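Side-chain contact in DNA repair protein RAD14 (Saccharomyces cerevisiae, PDB 5A3D), which binds damaged, kinked DNA in nucleotide excision repair and is required for the incision step: residues E85-A88 / F89-K93. Sequence-based numbering, arbitrary orientation.
Sequences EVEA and FAFKK
Glu87 lies flat over one face of the Phe91 ring, one turn further along the same helix, the two side chains running side by side and pointing the same way. The CH-pi contact is made by Glu87 CG, 3.6 Å from the ring centroid of Phe91 and 20° off its normal. The nearest ring atom is Phe91 CZ, 3.4 Å from Glu87 CG. Beyond CG the glutamate continues over the rim, and carboxylate and ring planes are only 2° apart. Glu87 reaches this place with CG anti to its backbone N and an extended chain, whereas Phe91 turns CG anti to its own carbonyl carbon (chi1 -76°), which sets the ring alongside the glutamate. Glu87 OE1 has a weak hydrogen bond to Tyr49 OH. The base of the ring also rests against the helix backbone, Phe91 CG lying 3.3 Å from Glu87 O. Glu87 and Phe91 form an i to i+4 pair on helix 83-94 of the DNA-binding domain of an XPA-family protein; the helix follows strand 78-82 of the small antiparallel sheet, and the nearest atom of this contact is about 5 Å from the bound DNA. Replacing Phe91 by an alanine would probably leave the methylenes of Glu87 without their flat partner and its carboxylate freer to swing. Regular alpha-helical bonds hold the turn: Phe91 N donates to Glu87 O at 2.9 Å, Ala90 N to Val86 O at 3.0 Å, while Lys92 N to Ala88 O is weak. Phe89 meets Phe62 edge-to-face and carries Lys92 CE over one face of its ring, 3.4 Å above the plane. Val86 and Ala90 face helix 42-49, both touching Tyr49.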
ATOM      1  N   GLU B  85      19.137 -12.973  10.537  1.00 30.82           N
ATOM      2  CA  GLU B  85      17.797 -12.414  10.938  1.00 33.06           C
ATOM      3  C   GLU B  85      16.663 -12.825  10.014  1.00 33.36           C
ATOM      4  O   GLU B  85      15.592 -13.331  10.416  1.00 33.47           O
ATOM      5  CB  GLU B  85      17.882 -10.902  10.973  1.00 33.30           C
ATOM      6  CG  GLU B  85      18.570 -10.406  12.193  1.00 35.83           C
ATOM      7  CD  GLU B  85      18.532  -8.889  12.348  1.00 36.38           C
ATOM      8  OE1 GLU B  85      17.772  -8.182  11.636  1.00 34.06           O
ATOM      9  OE2 GLU B  85      19.274  -8.409  13.287  1.00 39.69           O
ATOM     10  N   VAL B  86      16.921 -12.594   8.724  1.00 34.15           N
ATOM     11  CA  VAL B  86      16.026 -12.959   7.620  1.00 36.10           C
ATOM     12  C   VAL B  86      15.625 -14.457   7.691  1.00 35.92           C
ATOM     13  O   VAL B  86      14.450 -14.798   7.598  1.00 33.86           O
ATOM     14  CB  VAL B  86      16.688 -12.614   6.249  1.00 37.69           C
ATOM     15  CG1 VAL B  86      15.737 -12.983   5.131  1.00 41.15           C
ATOM     16  CG2 VAL B  86      16.848 -11.109   6.176  1.00 39.66           C
ATOM     17  N   GLU B  87      16.614 -15.310   7.803  1.00 34.84           N
ATOM     18  CA  GLU B  87      16.392 -16.723   7.800  1.00 37.39           C
ATOM     19  C   GLU B  87      15.618 -17.160   9.042  1.00 37.82           C
ATOM     20  O   GLU B  87      14.734 -17.994   8.977  1.00 39.62           O
ATOM     21  CB  GLU B  87      17.749 -17.420   7.715  1.00 38.90           C
ATOM     22  CG  GLU B  87      17.647 -18.882   7.652  1.00 41.81           C
ATOM     23  CD  GLU B  87      19.035 -19.478   7.457  1.00 44.94           C
ATOM     24  OE1 GLU B  87      19.414 -19.599   6.247  1.00 46.41           O
ATOM     25  OE2 GLU B  87      19.668 -19.781   8.513  1.00 46.67           O
ATOM     26  N   ALA B  88      15.985 -16.609  10.182  1.00 37.64           N
ATOM     27  CA  ALA B  88      15.358 -16.982  11.462  1.00 40.41           C
ATOM     28  C   ALA B  88      13.878 -16.682  11.405  1.00 41.74           C
ATOM     29  O   ALA B  88      13.070 -17.475  11.861  1.00 44.84           O
ATOM     30  CB  ALA B  88      16.001 -16.196  12.586  1.00 40.77           C
ATOM     31  N   PHE B  89      13.510 -15.514  10.865  1.00 40.72           N
ATOM     32  CA  PHE B  89      12.100 -15.138  10.666  1.00 42.00           C
ATOM     33  C   PHE B  89      11.376 -16.025   9.636  1.00 41.92           C
ATOM     34  O   PHE B  89      10.240 -16.443   9.843  1.00 43.46           O
ATOM     35  CB  PHE B  89      12.007 -13.650  10.241  1.00 41.65           C
ATOM     36  CG  PHE B  89      10.581 -13.175  10.100  1.00 44.89           C
ATOM     37  CD1 PHE B  89       9.851 -12.750  11.240  1.00 47.21           C
ATOM     38  CD2 PHE B  89       9.901 -13.324   8.883  1.00 45.43           C
ATOM     39  CE1 PHE B  89       8.527 -12.360  11.121  1.00 49.43           C
ATOM     40  CE2 PHE B  89       8.567 -12.964   8.782  1.00 47.83           C
ATOM     41  CZ  PHE B  89       7.886 -12.489   9.897  1.00 50.03           C
ATOM     42  N   ALA B  90      12.033 -16.261   8.510  1.00 40.36           N
ATOM     43  CA  ALA B  90      11.513 -17.051   7.445  1.00 41.33           C
ATOM     44  C   ALA B  90      11.212 -18.491   7.848  1.00 43.65           C
ATOM     45  O   ALA B  90      10.175 -19.042   7.445  1.00 45.24           O
ATOM     46  CB  ALA B  90      12.482 -17.032   6.299  1.00 40.02           C
ATOM     47  N   PHE B  91      12.115 -19.074   8.639  1.00 43.97           N
ATOM     48  CA  PHE B  91      11.966 -20.445   9.208  1.00 46.82           C
ATOM     49  C   PHE B  91      10.783 -20.510  10.177  1.00 49.82           C
ATOM     50  O   PHE B  91      10.110 -21.548  10.307  1.00 50.95           O
ATOM     51  CB  PHE B  91      13.270 -20.896   9.948  1.00 45.55           C
ATOM     52  CG  PHE B  91      14.406 -21.324   9.035  1.00 45.36           C
ATOM     53  CD1 PHE B  91      14.316 -21.238   7.668  1.00 46.50           C
ATOM     54  CD2 PHE B  91      15.604 -21.777   9.572  1.00 46.45           C
ATOM     55  CE1 PHE B  91      15.387 -21.590   6.840  1.00 46.61           C
ATOM     56  CE2 PHE B  91      16.665 -22.182   8.767  1.00 46.60           C
ATOM     57  CZ  PHE B  91      16.547 -22.097   7.385  1.00 46.35           C
ATOM     58  N   LYS B  92      10.558 -19.421  10.908  1.00 50.39           N
ATOM     59  CA  LYS B  92       9.377 -19.335  11.779  1.00 54.17           C
ATOM     60  C   LYS B  92       8.078 -19.233  10.935  1.00 55.31           C
ATOM     61  O   LYS B  92       7.055 -19.867  11.243  1.00 58.56           O
ATOM     62  CB  LYS B  92       9.537 -18.172  12.761  1.00 55.94           C
ATOM     63  CG  LYS B  92       8.266 -17.604  13.378  1.00 61.44           C
ATOM     64  CD  LYS B  92       8.238 -16.065  13.358  1.00 62.38           C
ATOM     65  CE  LYS B  92       7.508 -15.444  12.135  1.00 63.68           C
ATOM     66  NZ  LYS B  92       5.989 -15.379  12.206  1.00 66.73           N
ATOM     67  N   LYS B  93       8.115 -18.440   9.883  1.00 46.72           N
ATOM     68  CA  LYS B  93       6.967 -18.262   9.022  1.00 47.28           C
ATOM     69  C   LYS B  93       6.560 -19.497   8.236  1.00 49.17           C
ATOM     70  O   LYS B  93       5.371 -19.687   7.943  1.00 50.64           O
ATOM     71  CB  LYS B  93       7.204 -17.091   8.049  1.00 44.47           C
ATOM     72  CG  LYS B  93       6.260 -16.956   6.869  1.00 44.55           C
ATOM     73  CD  LYS B  93       6.518 -15.671   6.096  1.00 44.16           C
ATOM     74  CE  LYS B  93       5.332 -15.251   5.253  1.00 45.56           C
ATOM     75  NZ  LYS B  93       5.567 -14.183   4.263  1.00 45.60           N
TER